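Long-range contacts in ribonuclease (Chelonia mydas, PDB 2ZPO), which probably cleaves single- and double-stranded RNA on the 3' side of pyrimidine nucleotides, as a secreted endonuclease of the pancreatic ribonuclease family: residues 3-7 with 108-114; 10-16 with 44-50. All coordinates share one frame; numbering follows the deposited sequence.

Interaction 1 (3-7 with 108-114). With SO4 (sulfate ion), chain E; SO4 (sulfate ion), chain B.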
ATOM      1  N   ARG A   3      -9.841  -6.602  -8.890  1.00 18.83           N
ATOM      2  CA  ARG A   3      -8.493  -6.050  -8.757  0.60 18.72           C
ATOM      3  C   ARG A   3      -8.571  -4.818  -7.856  1.00 18.73           C
ATOM      4  O   ARG A   3      -7.674  -4.569  -7.047  1.00 18.06           O
ATOM      5  CB  ARG A   3      -7.900  -5.701 -10.112  0.60 18.92           C
ATOM      6  CG  ARG A   3      -7.509  -6.942 -10.965  0.60 18.50           C
ATOM      7  CD  ARG A   3      -6.865  -6.524 -12.259  0.60 18.14           C
ATOM      8  NE  ARG A   3      -7.813  -5.814 -13.110  0.60 19.31           N
ATOM      9  CZ  ARG A   3      -7.464  -4.982 -14.082  0.60 19.80           C
ATOM     10  NH1 ARG A   3      -6.184  -4.724 -14.337  0.60 20.39           N
ATOM     11  NH2 ARG A   3      -8.403  -4.396 -14.792  0.60 18.93           N
ATOM     12  N   TYR A   4      -9.661  -4.077  -7.977  1.00 18.79           N
ATOM     13  CA  TYR A   4      -9.861  -2.900  -7.126  1.00 17.57           C
ATOM     14  C   TYR A   4      -9.939  -3.291  -5.666  1.00 17.38           C
ATOM     15  O   TYR A   4      -9.249  -2.687  -4.826  1.00 15.66           O
ATOM     16  CB  TYR A   4     -11.113  -2.132  -7.568  1.00 17.51           C
ATOM     17  CG  TYR A   4     -11.433  -0.948  -6.688  1.00 16.37           C
ATOM     18  CD1 TYR A   4     -10.641   0.204  -6.732  1.00 14.81           C
ATOM     19  CD2 TYR A   4     -12.468  -0.998  -5.783  1.00 16.50           C
ATOM     20  CE1 TYR A   4     -10.930   1.298  -5.898  1.00 16.27           C
ATOM     21  CE2 TYR A   4     -12.772   0.077  -4.967  1.00 17.91           C
ATOM     22  CZ  TYR A   4     -11.995   1.218  -5.025  1.00 15.35           C
ATOM     23  OH  TYR A   4     -12.315   2.287  -4.182  1.00 16.20           O
ATOM     24  N   GLU A   5     -10.740  -4.314  -5.345  1.00 16.66           N
ATOM     25  CA  GLU A   5     -10.848  -4.812  -3.979  1.00 17.01           C
ATOM     26  C   GLU A   5      -9.488  -5.274  -3.451  1.00 15.79           C
ATOM     27  O   GLU A   5      -9.176  -5.077  -2.287  1.00 16.03           O
ATOM     28  CB  GLU A   5     -11.866  -5.954  -3.874  1.00 17.83           C
ATOM     29  CG  GLU A   5     -13.300  -5.446  -3.942  1.00 20.80           C
ATOM     30  CD  GLU A   5     -14.315  -6.563  -3.991  1.00 24.32           C
ATOM     31  OE1 GLU A   5     -13.978  -7.648  -4.528  1.00 25.84           O
ATOM     32  OE2 GLU A   5     -15.457  -6.323  -3.527  1.00 25.97           O
ATOM     33  N   LYS A   6      -8.693  -5.901  -4.320  1.00 15.54           N
ATOM     34  CA  LYS A   6      -7.359  -6.370  -3.908  1.00 15.44           C
ATOM     35  C   LYS A   6      -6.450  -5.185  -3.597  1.00 15.53           C
ATOM     36  O   LYS A   6      -5.663  -5.235  -2.658  1.00 15.59           O
ATOM     37  CB  LYS A   6      -6.731  -7.244  -4.987  1.00 15.70           C
ATOM     38  CG  LYS A   6      -5.290  -7.690  -4.654  1.00 18.83           C
ATOM     39  CD  LYS A   6      -4.847  -8.780  -5.594  1.00 22.62           C
ATOM     40  CE  LYS A   6      -3.425  -9.237  -5.247  1.00 26.04           C
ATOM     41  NZ  LYS A   6      -3.114 -10.546  -5.918  1.00 27.69           N
ATOM     42  N   PHE A   7      -6.597  -4.119  -4.370  1.00 14.03           N
ATOM     43  CA  PHE A   7      -5.817  -2.906  -4.114  1.00 14.38           C
ATOM     44  C   PHE A   7      -6.181  -2.302  -2.749  1.00 13.72           C
ATOM     45  O   PHE A   7      -5.285  -1.940  -1.983  1.00 13.91           O
ATOM     46  CB  PHE A   7      -5.995  -1.867  -5.223  1.00 12.48           C
ATOM     47  CG  PHE A   7      -5.222  -0.590  -4.975  1.00 11.73           C
ATOM     48  CD1 PHE A   7      -5.794   0.450  -4.242  1.00 15.82           C
ATOM     49  CD2 PHE A   7      -3.906  -0.445  -5.448  1.00 13.63           C
ATOM     50  CE1 PHE A   7      -5.075   1.632  -3.995  1.00 15.22           C
ATOM     51  CE2 PHE A   7      -3.182   0.736  -5.239  1.00 11.16           C
ATOM     52  CZ  PHE A   7      -3.761   1.776  -4.486  1.00 13.90           C
ATOM     53  N   ASP A 108      -6.268   1.285 -14.096  1.00 16.21           N
ATOM     54  CA  ASP A 108      -6.910   0.697 -15.285  1.00 16.93           C
ATOM     55  C   ASP A 108      -8.351   1.146 -15.308  1.00 16.32           C
ATOM     56  O   ASP A 108      -9.081   0.936 -14.360  1.00 16.43           O
ATOM     57  CB  ASP A 108      -6.831  -0.827 -15.244  1.00 18.15           C
ATOM     58  CG  ASP A 108      -7.344  -1.492 -16.538  1.00 21.66           C
ATOM     59  OD1 ASP A 108      -7.550  -0.802 -17.560  1.00 28.82           O
ATOM     60  OD2 ASP A 108      -7.527  -2.726 -16.536  1.00 24.73           O
ATOM     61  N   GLY A 109      -8.748   1.803 -16.390  1.00 15.88           N
ATOM     62  CA  GLY A 109     -10.155   2.182 -16.555  1.00 15.47           C
ATOM     63  C   GLY A 109     -10.637   3.157 -15.506  1.00 14.93           C
ATOM     64  O   GLY A 109     -11.839   3.205 -15.173  1.00 14.58           O
ATOM     65  N   GLY A 110      -9.709   3.954 -14.966  1.00 14.67           N
ATOM     66  CA  GLY A 110     -10.069   4.983 -14.007  1.00 14.91           C
ATOM     67  C   GLY A 110     -10.032   4.540 -12.558  1.00 15.52           C
ATOM     68  O   GLY A 110     -10.404   5.326 -11.674  1.00 16.02           O
ATOM     69  N   LEU A 111      -9.621   3.292 -12.312  1.00 14.55           N
ATOM     70  CA  LEU A 111      -9.497   2.759 -10.947  1.00 14.61           C
ATOM     71  C   LEU A 111      -8.082   2.230 -10.660  1.00 15.16           C
ATOM     72  O   LEU A 111      -7.414   1.687 -11.553  1.00 15.16           O
ATOM     73  CB  LEU A 111     -10.505   1.639 -10.688  1.00 15.30           C
ATOM     74  CG  LEU A 111     -11.974   2.060 -10.790  1.00 15.25           C
ATOM     75  CD1 LEU A 111     -12.827   0.802 -10.695  1.00 17.98           C
ATOM     76  CD2 LEU A 111     -12.402   3.116  -9.731  1.00 19.26           C
ATOM     77  N   PRO A 112      -7.635   2.365  -9.398  1.00 14.55           N
ATOM     78  CA  PRO A 112      -6.323   1.845  -8.989  1.00 14.91           C
ATOM     79  C   PRO A 112      -6.275   0.316  -9.002  1.00 16.06           C
ATOM     80  O   PRO A 112      -7.198  -0.337  -8.501  1.00 16.24           O
ATOM     81  CB  PRO A 112      -6.155   2.368  -7.559  1.00 15.51           C
ATOM     82  CG  PRO A 112      -7.513   2.668  -7.078  1.00 16.91           C
ATOM     83  CD  PRO A 112      -8.329   3.043  -8.287  1.00 14.45           C
ATOM     84  N   VAL A 113      -5.182  -0.247  -9.527  1.00 15.24           N
ATOM     85  CA  VAL A 113      -5.008  -1.711  -9.533  1.00 15.79           C
ATOM     86  C   VAL A 113      -3.676  -2.171  -8.925  1.00 15.63           C
ATOM     87  O   VAL A 113      -3.574  -3.289  -8.451  1.00 17.24           O
ATOM     88  CB  VAL A 113      -5.227  -2.325 -10.949  1.00 15.69           C
ATOM     89  CG1 VAL A 113      -6.700  -2.166 -11.381  1.00 15.97           C
ATOM     90  CG2 VAL A 113      -4.314  -1.689 -11.955  1.00 14.75           C
ATOM     91  N   HIS A 114      -2.663  -1.319  -8.947  1.00 15.40           N
ATOM     92  CA  HIS A 114      -1.401  -1.669  -8.275  1.00 15.48           C
ATOM     93  C   HIS A 114      -0.750  -0.441  -7.647  1.00 14.88           C
ATOM     94  O   HIS A 114      -0.912   0.681  -8.104  1.00 14.93           O
ATOM     95  CB  HIS A 114      -0.381  -2.268  -9.249  1.00 16.22           C
ATOM     96  CG  HIS A 114      -0.900  -3.418 -10.056  0.80 18.00           C
ATOM     97  ND1 HIS A 114      -1.307  -4.600  -9.480  0.80 21.77           N
ATOM     98  CD2 HIS A 114      -1.078  -3.560 -11.391  0.80 22.06           C
ATOM     99  CE1 HIS A 114      -1.727  -5.424 -10.427  0.80 22.95           C
ATOM    100  NE2 HIS A 114      -1.596  -4.818 -11.596  0.80 23.97           N
TER
HETATM  101  S   SO4 E 123     -11.390  -7.273 -12.430  1.00 26.18           S
HETATM  102  O1  SO4 E 123     -11.516  -8.358 -11.459  1.00 31.50           O
HETATM  103  O2  SO4 E 123     -10.341  -7.583 -13.383  1.00 28.67           O
HETATM  104  O3  SO4 E 123     -12.680  -7.003 -13.063  1.00 30.41           O
HETATM  105  O4  SO4 E 123     -10.928  -6.082 -11.700  1.00 29.16           O
HETATM  106  S   SO4 B 120       0.448  -4.677  -6.037  1.00 31.24           S
HETATM  107  O1  SO4 B 120       0.422  -5.193  -4.671  1.00 31.31           O
HETATM  108  O2  SO4 B 120       1.555  -5.254  -6.800  1.00 35.13           O
HETATM  109  O3  SO4 B 120      -0.814  -4.973  -6.754  1.00 32.24           O
HETATM  110  O4  SO4 B 120       0.683  -3.246  -5.995  1.00 29.13           O
HETATM  111  O   HOH W   1      -5.012  -5.240  -7.349  1.00 19.53           O
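The Phe7 ring carries Pro112 on one face: CB of Pro112 sits 3.7 Å from the centroid of the Phe7 ring, only 8° off the ring normal, a CH-pi contact. The carbonyl carbon of His114 meets the edge of the same ring, with CE2 of Phe7 3.6 Å from C of His114. The Tyr4 ring is met at its edge by Pro112. Here CE1 of Tyr4 lies 3.9 Å from CG of Pro112, and CB of Leu111 approaches the ring obliquely. Pro112 thus meets two aromatic side chains of the helix, Phe7 with CB and Tyr4 with CG, and Thr55 of helix 51-55 touches both Tyr4 and Pro112. The Arg3 guanidinium has CG1 of Val113 over the centre of one face. At its edge stands the carboxylate of Asp108, its plane turned steeply against the guanidinium. NH2 of Arg3 donates a nearly straight bond of 2.6 Å to OD2 of Asp108 on its anti side, somewhat out of the carboxylate plane, forming a salt bridge. In the conformer described, the bend at chi3 (-66°) lets NE face one sulfate while NH2 reaches the aspartate.

This is the N-terminal helix of the ribonuclease A fold lying across the edge of the C-terminal hairpin; its residues 3-7 run at 70° to strand 111-114. A type I' turn from Asp108 to Leu111 forms the hairpin end. Val113 and His114 make a classic beta bulge opposite Ala106. A water sits between the two backbones, 2.7 Å from O of Val113 and close to O of Arg3.

The sulfate at Arg3 also takes a bond of 3.1 Å from the backbone N of Arg3 to its O4. O3 of the other sulfate lies in the plane of the His114 ring, at its edge, and ND1 of His114 donates to it at 2.8 Å. His114 is probably the catalytic proton donor.

Interaction 2 (10-16 with 44-50). With SO4 (sulfate ion), chain B.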
ATOM      1  N   GLN A  10      -4.821  -4.683   0.111  1.00 16.04           N
ATOM      2  CA  GLN A  10      -3.371  -4.653   0.233  1.00 15.82           C
ATOM      3  C   GLN A  10      -2.809  -3.269   0.638  1.00 16.59           C
ATOM      4  O   GLN A  10      -1.802  -3.205   1.368  1.00 16.76           O
ATOM      5  CB  GLN A  10      -2.697  -5.124  -1.058  1.00 15.98           C
ATOM      6  CG  GLN A  10      -2.883  -6.626  -1.337  1.00 17.24           C
ATOM      7  CD  GLN A  10      -1.960  -7.178  -2.394  1.00 21.31           C
ATOM      8  OE1 GLN A  10      -1.362  -8.240  -2.204  1.00 24.70           O
ATOM      9  NE2 GLN A  10      -1.852  -6.496  -3.515  1.00 18.79           N
ATOM     10  N   HIS A  11      -3.472  -2.186   0.205  1.00 15.40           N
ATOM     11  CA  HIS A  11      -2.815  -0.854   0.240  1.00 15.47           C
ATOM     12  C   HIS A  11      -3.555   0.306   0.908  1.00 15.67           C
ATOM     13  O   HIS A  11      -2.997   1.413   0.993  1.00 16.91           O
ATOM     14  CB  HIS A  11      -2.403  -0.433  -1.174  1.00 14.37           C
ATOM     15  CG  HIS A  11      -1.448  -1.377  -1.837  1.00 15.85           C
ATOM     16  ND1 HIS A  11      -0.155  -1.576  -1.389  1.00 13.73           N
ATOM     17  CD2 HIS A  11      -1.610  -2.202  -2.895  1.00 16.12           C
ATOM     18  CE1 HIS A  11       0.444  -2.470  -2.161  1.00 16.04           C
ATOM     19  NE2 HIS A  11      -0.417  -2.859  -3.090  1.00 16.00           N
ATOM     20  N   VAL A  12      -4.789   0.100   1.356  1.00 15.28           N
ATOM     21  CA  VAL A  12      -5.558   1.197   1.944  1.00 15.76           C
ATOM     22  C   VAL A  12      -5.871   0.893   3.423  1.00 17.27           C
ATOM     23  O   VAL A  12      -6.527  -0.115   3.746  1.00 17.42           O
ATOM     24  CB  VAL A  12      -6.845   1.525   1.126  1.00 15.36           C
ATOM     25  CG1 VAL A  12      -7.638   2.641   1.804  1.00 15.92           C
ATOM     26  CG2 VAL A  12      -6.498   1.896  -0.328  1.00 17.13           C
ATOM     27  N   ASP A  13      -5.393   1.758   4.315  1.00 17.06           N
ATOM     28  CA  ASP A  13      -5.693   1.621   5.739  1.00 18.14           C
ATOM     29  C   ASP A  13      -6.062   2.991   6.255  1.00 19.26           C
ATOM     30  O   ASP A  13      -5.194   3.784   6.609  1.00 18.35           O
ATOM     31  CB  ASP A  13      -4.509   1.053   6.505  1.00 17.99           C
ATOM     32  CG  ASP A  13      -4.786   0.928   7.997  1.00 18.74           C
ATOM     33  OD1 ASP A  13      -5.938   0.580   8.343  1.00 19.28           O
ATOM     34  OD2 ASP A  13      -3.856   1.172   8.794  1.00 17.27           O
ATOM     35  N   TYR A  14      -7.363   3.264   6.261  1.00 20.91           N
ATOM     36  CA  TYR A  14      -7.839   4.587   6.615  1.00 22.05           C
ATOM     37  C   TYR A  14      -9.179   4.537   7.371  1.00 23.18           C
ATOM     38  O   TYR A  14     -10.123   3.951   6.858  1.00 23.77           O
ATOM     39  CB  TYR A  14      -7.991   5.440   5.349  1.00 21.75           C
ATOM     40  CG  TYR A  14      -8.630   6.758   5.686  1.00 23.00           C
ATOM     41  CD1 TYR A  14      -7.867   7.796   6.230  1.00 24.55           C
ATOM     42  CD2 TYR A  14     -10.004   6.937   5.523  1.00 22.34           C
ATOM     43  CE1 TYR A  14      -8.461   8.999   6.589  1.00 26.57           C
ATOM     44  CE2 TYR A  14     -10.607   8.134   5.882  1.00 24.28           C
ATOM     45  CZ  TYR A  14      -9.821   9.153   6.402  1.00 25.49           C
ATOM     46  OH  TYR A  14     -10.412  10.340   6.736  1.00 29.98           O
ATOM     47  N   PRO A  15      -9.250   5.180   8.568  1.00 24.52           N
ATOM     48  CA  PRO A  15      -8.124   5.813   9.284  1.00 25.17           C
ATOM     49  C   PRO A  15      -7.064   4.771   9.640  1.00 24.99           C
ATOM     50  O   PRO A  15      -7.383   3.569   9.649  1.00 26.37           O
ATOM     51  CB  PRO A  15      -8.769   6.374  10.574  1.00 25.56           C
ATOM     52  CG  PRO A  15     -10.260   6.412  10.274  1.00 25.86           C
ATOM     53  CD  PRO A  15     -10.529   5.324   9.298  1.00 25.32           C
ATOM     54  N   ARG A  16      -5.833   5.239   9.885  1.00 25.20           N
ATOM     55  CA  ARG A  16      -4.729   4.349  10.218  0.60 24.41           C
ATOM     56  C   ARG A  16      -5.099   3.479  11.413  1.00 24.76           C
ATOM     57  O   ARG A  16      -5.686   3.965  12.398  1.00 25.25           O
ATOM     58  CB  ARG A  16      -3.468   5.160  10.499  0.60 24.68           C
ATOM     59  CG  ARG A  16      -2.215   4.307  10.536  0.60 24.34           C
ATOM     60  CD  ARG A  16      -0.978   5.147  10.725  0.60 24.13           C
ATOM     61  NE  ARG A  16       0.223   4.370  10.448  0.60 21.07           N
ATOM     62  CZ  ARG A  16       0.902   3.678  11.356  0.60 19.78           C
ATOM     63  NH1 ARG A  16       0.517   3.670  12.635  0.60 21.35           N
ATOM     64  NH2 ARG A  16       1.981   3.011  10.996  0.60 14.87           N
ATOM     65  N   ASN A  44       5.348  -4.041   1.401  1.00 17.83           N
ATOM     66  CA  ASN A  44       4.026  -3.511   1.123  1.00 17.64           C
ATOM     67  C   ASN A  44       3.875  -2.144   1.772  1.00 17.40           C
ATOM     68  O   ASN A  44       4.323  -1.940   2.902  1.00 18.67           O
ATOM     69  CB  ASN A  44       2.940  -4.460   1.639  1.00 17.40           C
ATOM     70  CG  ASN A  44       1.552  -4.037   1.214  1.00 18.44           C
ATOM     71  OD1 ASN A  44       1.175  -4.221   0.066  1.00 19.94           O
ATOM     72  ND2 ASN A  44       0.774  -3.485   2.146  1.00 20.10           N
ATOM     73  N   THR A  45       3.303  -1.207   1.024  1.00 16.18           N
ATOM     74  CA  THR A  45       2.959   0.098   1.553  1.00 15.40           C
ATOM     75  C   THR A  45       1.455   0.219   1.809  1.00 15.12           C
ATOM     76  O   THR A  45       0.617  -0.093   0.934  1.00 15.01           O
ATOM     77  CB  THR A  45       3.413   1.219   0.592  1.00 15.55           C
ATOM     78  OG1 THR A  45       4.850   1.180   0.468  1.00 15.37           O
ATOM     79  CG2 THR A  45       2.951   2.591   1.105  1.00 13.80           C
ATOM     80  N   PHE A  46       1.121   0.718   2.998  1.00 14.30           N
ATOM     81  CA  PHE A  46      -0.253   1.052   3.344  1.00 14.31           C
ATOM     82  C   PHE A  46      -0.391   2.545   3.223  1.00 14.03           C
ATOM     83  O   PHE A  46       0.442   3.302   3.744  1.00 14.42           O
ATOM     84  CB  PHE A  46      -0.554   0.605   4.777  1.00 15.31           C
ATOM     85  CG  PHE A  46      -0.539  -0.896   4.944  1.00 16.23           C
ATOM     86  CD1 PHE A  46      -1.652  -1.661   4.554  1.00 17.44           C
ATOM     87  CD2 PHE A  46       0.601  -1.550   5.437  1.00 14.57           C
ATOM     88  CE1 PHE A  46      -1.641  -3.074   4.702  1.00 17.33           C
ATOM     89  CE2 PHE A  46       0.610  -2.950   5.596  1.00 17.52           C
ATOM     90  CZ  PHE A  46      -0.508  -3.706   5.221  1.00 17.15           C
ATOM     91  N   VAL A  47      -1.420   2.977   2.498  1.00 12.73           N
ATOM     92  CA  VAL A  47      -1.653   4.407   2.305  1.00 13.36           C
ATOM     93  C   VAL A  47      -2.794   4.800   3.250  1.00 12.96           C
ATOM     94  O   VAL A  47      -3.852   4.175   3.226  1.00 13.73           O
ATOM     95  CB  VAL A  47      -2.044   4.720   0.830  1.00 13.28           C
ATOM     96  CG1 VAL A  47      -2.245   6.200   0.665  1.00 12.30           C
ATOM     97  CG2 VAL A  47      -0.975   4.199  -0.171  1.00 13.63           C
ATOM     98  N   HIS A  48      -2.596   5.861   4.049  1.00 13.44           N
ATOM     99  CA  HIS A  48      -3.610   6.294   5.041  1.00 13.71           C
ATOM    100  C   HIS A  48      -4.423   7.453   4.487  1.00 13.09           C
ATOM    101  O   HIS A  48      -4.337   8.603   4.939  1.00 13.87           O
ATOM    102  CB  HIS A  48      -2.952   6.616   6.392  1.00 14.65           C
ATOM    103  CG  HIS A  48      -1.998   5.553   6.822  1.00 14.61           C
ATOM    104  ND1 HIS A  48      -2.365   4.223   6.893  1.00 14.13           N
ATOM    105  CD2 HIS A  48      -0.671   5.600   7.113  1.00 15.42           C
ATOM    106  CE1 HIS A  48      -1.313   3.502   7.253  1.00 13.64           C
ATOM    107  NE2 HIS A  48      -0.277   4.315   7.391  1.00 13.31           N
ATOM    108  N   ALA A  49      -5.209   7.131   3.472  1.00 12.77           N
ATOM    109  CA  ALA A  49      -6.165   8.069   2.870  1.00 12.01           C
ATOM    110  C   ALA A  49      -7.322   7.192   2.398  1.00 12.81           C
ATOM    111  O   ALA A  49      -7.177   5.980   2.247  1.00 12.38           O
ATOM    112  CB  ALA A  49      -5.543   8.773   1.683  1.00 13.52           C
ATOM    113  N   SER A  50      -8.461   7.811   2.151  1.00 12.38           N
ATOM    114  CA  SER A  50      -9.619   7.033   1.723  1.00 13.12           C
ATOM    115  C   SER A  50      -9.474   6.458   0.313  1.00 13.20           C
ATOM    116  O   SER A  50      -8.681   6.922  -0.519  1.00 12.77           O
ATOM    117  CB  SER A  50     -10.880   7.901   1.788  1.00 13.20           C
ATOM    118  OG  SER A  50     -10.886   8.883   0.784  1.00 12.99           O
TER
HETATM  119  S   SO4 B 120       0.448  -4.677  -6.037  1.00 31.24           S
HETATM  120  O1  SO4 B 120       0.422  -5.193  -4.671  1.00 31.31           O
HETATM  121  O2  SO4 B 120       1.555  -5.254  -6.800  1.00 35.13           O
HETATM  122  O3  SO4 B 120      -0.814  -4.973  -6.754  1.00 32.24           O
HETATM  123  O4  SO4 B 120       0.683  -3.246  -5.995  1.00 29.13           O
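With CG of His11 anti to its own carbonyl carbon (chi1 -60°), the ring edge is turned to the backbone of Thr45. ND1 of His11 donates at 2.9 Å to O of Thr45, in both the ring plane and the carbonyl plane. This fixes the ring rotation, and NE2 of His11 is directed at O1 of the sulfate. Asn44 has CG anti to the backbone N (chi1 -173°), and its ND2 binds O of Gln10 at 2.7 Å; its OD1 is held by Lys41. Further along, two backbone bonds bridge Val12 and Val47: N of Val47 to O of His11, and N of Asp13 to O of Val47.

ND1 of His48 then donates at 2.9 Å to O of Asp13. CG of Arg16 lies over the centre of the His48 ring in a CH-pi contact. NE2 of His48 and NH2 of Arg16 both bond to Thr79. The Tyr14 ring lays one face over N of Ser50, whose OG caps N of Ser53. The end of the N-terminal helix is thereby tied to strand 44-47. The His11 end of this contact forms part of the ribonuclease A active site, where His11 is probably the proton acceptor.

Both interactions fix helix 3-11 to the same antiparallel sheet, but at different strands. Interaction 1 lies farther from the centre of the chain and is more exposed. Aromatic rings on a proline carry it, with a salt bridge at the surface. Interaction 2 is more deeply placed. It relies on backbone bonds and on side chains that bind main-chain oxygens. It is nested within the chain loop closed by interaction 1. The two touch where CE1 of Phe7 packs on CG2 of Val12 at 3.9 Å. They also share one sulfate, bound by a histidine from each, which probably marks the phosphate site of the RNA.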